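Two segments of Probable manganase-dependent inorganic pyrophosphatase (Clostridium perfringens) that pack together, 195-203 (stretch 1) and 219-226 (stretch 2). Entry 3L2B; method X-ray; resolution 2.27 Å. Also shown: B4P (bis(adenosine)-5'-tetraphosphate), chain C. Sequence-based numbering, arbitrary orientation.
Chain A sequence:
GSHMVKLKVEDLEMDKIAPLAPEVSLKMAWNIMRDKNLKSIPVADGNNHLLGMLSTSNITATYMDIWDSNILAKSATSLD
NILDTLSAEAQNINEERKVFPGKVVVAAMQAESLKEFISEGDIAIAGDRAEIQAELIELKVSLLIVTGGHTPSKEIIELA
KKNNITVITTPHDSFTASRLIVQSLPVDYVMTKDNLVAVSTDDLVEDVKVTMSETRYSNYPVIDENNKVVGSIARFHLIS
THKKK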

# COMPACT_ATOMS: atom_id res chain seq x y z
N ASN A 195 -2.25 -11.75 -20.39
CA ASN A 195 -1.29 -11.03 -21.23
C ASN A 195 0.12 -10.94 -20.61
O ASN A 195 0.89 -10.03 -20.87
CB ASN A 195 -1.85 -9.63 -21.57
CG ASN A 195 -3.38 -9.64 -21.83
OD1 ASN A 195 -4.15 -9.10 -21.03
ND2 ASN A 195 -3.80 -10.29 -22.91
N LEU A 196 0.41 -11.91 -19.76
CA LEU A 196 1.78 -12.12 -19.30
C LEU A 196 2.52 -12.62 -20.51
O LEU A 196 2.03 -13.48 -21.23
CB LEU A 196 1.85 -13.14 -18.16
CG LEU A 196 3.23 -13.47 -17.59
CD1 LEU A 196 4.06 -12.22 -17.24
CD2 LEU A 196 3.09 -14.33 -16.37
N VAL A 197 3.66 -12.02 -20.78
CA VAL A 197 4.47 -12.43 -21.92
C VAL A 197 5.66 -13.22 -21.42
O VAL A 197 6.52 -12.70 -20.71
CB VAL A 197 4.91 -11.21 -22.76
CG1 VAL A 197 5.73 -11.66 -23.95
CG2 VAL A 197 3.69 -10.37 -23.19
N ALA A 198 5.68 -14.49 -21.80
CA ALA A 198 6.74 -15.42 -21.44
C ALA A 198 7.42 -15.90 -22.69
O ALA A 198 6.86 -15.82 -23.77
CB ALA A 198 6.16 -16.61 -20.71
N VAL A 199 8.63 -16.41 -22.53
CA VAL A 199 9.34 -17.04 -23.62
C VAL A 199 9.70 -18.48 -23.25
O VAL A 199 9.79 -18.83 -22.07
CB VAL A 199 10.60 -16.24 -24.02
CG1 VAL A 199 10.23 -14.81 -24.31
CG2 VAL A 199 11.64 -16.29 -22.95
N SER A 200 9.84 -19.32 -24.26
CA SER A 200 10.24 -20.72 -24.04
C SER A 200 11.72 -20.93 -24.32
O SER A 200 12.28 -20.34 -25.22
CB SER A 200 9.41 -21.68 -24.92
OG SER A 200 8.04 -21.65 -24.57
N THR A 201 12.32 -21.82 -23.54
CA THR A 201 13.72 -22.23 -23.74
C THR A 201 14.03 -22.55 -25.21
O THR A 201 15.12 -22.27 -25.71
CB THR A 201 14.06 -23.50 -22.93
OG1 THR A 201 13.02 -24.45 -23.10
CG2 THR A 201 14.23 -23.20 -21.45
N ASP A 202 13.08 -23.16 -25.90
CA ASP A 202 13.35 -23.57 -27.28
C ASP A 202 12.92 -22.53 -28.31
O ASP A 202 13.10 -22.74 -29.51
CB ASP A 202 12.82 -24.99 -27.59
CG ASP A 202 11.35 -25.15 -27.33
OD1 ASP A 202 10.70 -24.20 -26.82
OD2 ASP A 202 10.83 -26.24 -27.64
N ASP A 203 12.42 -21.40 -27.84
CA ASP A 203 12.16 -20.26 -28.74
C ASP A 203 13.49 -19.79 -29.34
O ASP A 203 14.52 -19.80 -28.67
CB ASP A 203 11.51 -19.07 -28.01
CG ASP A 203 10.04 -19.30 -27.65
OD1 ASP A 203 9.48 -20.35 -28.00
OD2 ASP A 203 9.45 -18.40 -26.99
N ASN A 219 12.05 -7.56 -18.36
CA ASN A 219 12.34 -8.98 -18.08
C ASN A 219 11.18 -9.91 -18.45
O ASN A 219 10.00 -9.54 -18.32
CB ASN A 219 12.70 -9.19 -16.61
CG ASN A 219 13.98 -8.51 -16.20
OD1 ASN A 219 15.08 -8.88 -16.65
ND2 ASN A 219 13.85 -7.48 -15.35
N TYR A 220 11.53 -11.11 -18.90
CA TYR A 220 10.56 -12.09 -19.37
C TYR A 220 10.74 -13.49 -18.73
O TYR A 220 11.82 -14.05 -18.73
CB TYR A 220 10.63 -12.20 -20.89
CG TYR A 220 10.30 -10.91 -21.62
CD1 TYR A 220 9.05 -10.71 -22.19
CD2 TYR A 220 11.24 -9.90 -21.74
CE1 TYR A 220 8.76 -9.54 -22.86
CE2 TYR A 220 10.96 -8.72 -22.40
CZ TYR A 220 9.71 -8.54 -22.96
OH TYR A 220 9.44 -7.35 -23.61
N PRO A 221 9.67 -14.05 -18.18
CA PRO A 221 9.89 -15.38 -17.61
C PRO A 221 10.13 -16.41 -18.70
O PRO A 221 9.59 -16.33 -19.78
CB PRO A 221 8.60 -15.66 -16.83
CG PRO A 221 7.61 -14.58 -17.28
CD PRO A 221 8.41 -13.43 -17.71
N VAL A 222 11.02 -17.34 -18.39
CA VAL A 222 11.40 -18.39 -19.31
C VAL A 222 10.83 -19.70 -18.82
O VAL A 222 11.03 -20.08 -17.66
CB VAL A 222 12.93 -18.53 -19.38
CG1 VAL A 222 13.30 -19.74 -20.21
CG2 VAL A 222 13.55 -17.21 -19.92
N ILE A 223 10.10 -20.35 -19.70
CA ILE A 223 9.52 -21.66 -19.43
C ILE A 223 10.18 -22.70 -20.36
O ILE A 223 10.60 -22.38 -21.46
CB ILE A 223 7.95 -21.69 -19.59
CG1 ILE A 223 7.53 -21.41 -21.05
CG2 ILE A 223 7.26 -20.68 -18.65
CD1 ILE A 223 5.98 -21.39 -21.25
N ASP A 224 10.30 -23.93 -19.89
CA ASP A 224 10.93 -24.96 -20.72
C ASP A 224 9.93 -25.62 -21.67
O ASP A 224 8.77 -25.19 -21.80
CB ASP A 224 11.71 -25.99 -19.88
CG ASP A 224 10.82 -26.91 -19.07
OD1 ASP A 224 9.61 -27.02 -19.39
OD2 ASP A 224 11.32 -27.50 -18.09
N GLU A 225 10.42 -26.67 -22.34
CA GLU A 225 9.68 -27.37 -23.40
C GLU A 225 8.57 -28.26 -22.84
O GLU A 225 7.81 -28.89 -23.58
CB GLU A 225 10.63 -28.20 -24.28
CG GLU A 225 11.20 -29.49 -23.62
CD GLU A 225 12.41 -29.23 -22.69
OE1 GLU A 225 13.05 -28.15 -22.79
OE2 GLU A 225 12.70 -30.13 -21.85
N ASN A 226 8.50 -28.30 -21.51
CA ASN A 226 7.44 -29.00 -20.80
C ASN A 226 6.67 -28.06 -19.89
O ASN A 226 5.93 -28.48 -19.00
CB ASN A 226 8.04 -30.17 -20.02
CG ASN A 226 8.80 -31.14 -20.91
OD1 ASN A 226 10.02 -31.30 -20.80
ND2 ASN A 226 8.07 -31.78 -21.83
PA B4P C . 8.50 -3.06 -17.04
O1A B4P C . 8.20 -2.19 -18.18
O2A B4P C . 9.33 -4.37 -17.41
O3A B4P C . 9.17 -2.12 -15.96
PB B4P C . 10.10 -2.52 -14.72
O1B B4P C . 11.42 -2.97 -15.17
O2B B4P C . 9.34 -3.54 -13.76
O3B B4P C . 10.17 -1.08 -14.01
PG B4P C . 11.28 0.01 -14.38
O1G B4P C . 11.43 0.04 -15.85
O2G B4P C . 11.01 1.41 -13.69
O3G B4P C . 12.60 -0.54 -13.65
PD B4P C . 13.93 0.36 -13.62
O1D B4P C . 15.12 -0.50 -13.54
O2D B4P C . 13.95 1.38 -14.87
O5E B4P C . 7.11 -3.57 -16.46
C5E B4P C . 6.26 -2.66 -15.75
C4E B4P C . 5.15 -3.49 -15.12
O4E B4P C . 4.53 -4.30 -16.11
C3E B4P C . 5.71 -4.46 -14.10
O3E B4P C . 5.55 -3.92 -12.81
C2E B4P C . 4.94 -5.74 -14.29
O2E B4P C . 3.80 -5.76 -13.44
C1E B4P C . 4.46 -5.70 -15.72
N9A B4P C . 5.32 -6.63 -16.49
C8A B4P C . 6.67 -6.71 -16.45
N7A B4P C . 7.14 -7.70 -17.27
C5A B4P C . 6.08 -8.26 -17.86
C6A B4P C . 5.85 -9.34 -18.83
N6A B4P C . 6.88 -10.02 -19.35
N1A B4P C . 4.58 -9.64 -19.18
C2A B4P C . 3.54 -8.96 -18.67
N3A B4P C . 3.68 -7.98 -17.78
C4A B4P C . 4.88 -7.57 -17.33
O5F B4P C . 13.72 1.16 -12.26
C5F B4P C . 13.59 0.43 -11.05
C4F B4P C . 13.37 1.42 -9.94
O4F B4P C . 14.55 2.21 -9.78
C3F B4P C . 12.22 2.35 -10.26
O3F B4P C . 11.02 1.93 -9.60
C2F B4P C . 12.69 3.70 -9.75
O2F B4P C . 12.24 3.81 -8.42
C1F B4P C . 14.22 3.61 -9.80
N9B B4P C . 14.66 4.32 -11.01
C8B B4P C . 14.10 4.29 -12.24
N7B B4P C . 14.76 5.11 -13.09
C5B B4P C . 15.76 5.69 -12.41
C6B B4P C . 16.82 6.67 -12.72
N6B B4P C . 16.95 7.19 -13.95
N1B B4P C . 17.65 7.01 -11.73
C2B B4P C . 17.54 6.50 -10.50
N3B B4P C . 16.59 5.63 -10.14
C4B B4P C . 15.68 5.18 -11.05

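The two stretches lie side by side as a short parallel β-ladder, with V199 paired to V222 and S200 to I223, and bury 588 Å² between them. Three backbone hydrogen bonds hold the register: V199 N to P221 O (2.9 Å), I223 N to V199 O (2.8 Å) and T201 N to I223 O (2.8 Å). All are close to linear; V199 turns both its amide and its carbonyl to stretch 2, bonding to P221 and I223 on either side of its bridge partner V222. The strands come close enough for CA-H...O contacts to supplement them, from V222 CA to V199 O (3.2 Å) and from S200 CA to I223 O (3.1 Å).

Side chains alternate across this ladder. On one face V199 and V222 meet through their CG2 methyls at 3.7 Å, while V199 CG1 reaches Y220 CB (4.3 Å) and T201 CG2 lies 3.8 Å from V222 CG1. The branched side chain of V199 thus fills the space between Y220 and V222, a compact apolar fit. The other face is chemically mixed: S200 OG rests 3.6 Å from I223 CG1.

Before the ladder, P221 presents a blunt ring to stretch 1. Its CG is 4.2 Å from A198 CB and 4.3 Å from L196 CD1, so the small alanine and the tip of the leucine both border the pyrrolidine. V197 CG1 packs against Y220 CE1 (3.9 Å), and V197 O approaches the edge of the tyrosine ring. That carbonyl also accepts a hydrogen bond from B4P N6A (3.0 Å), while V197 N donates to B4P N1A (3.0 Å); N219 O receives a weak bond from N6A (3.3 Å), so one adenine links both stretches.

From S200, at the end of the ladder, stretch 1 folds into a type I turn through D203, braced by S200 N to D203 OD2 (2.9 Å). T201 OG1 nestles against the backbone at D224 CA (3.2 Å).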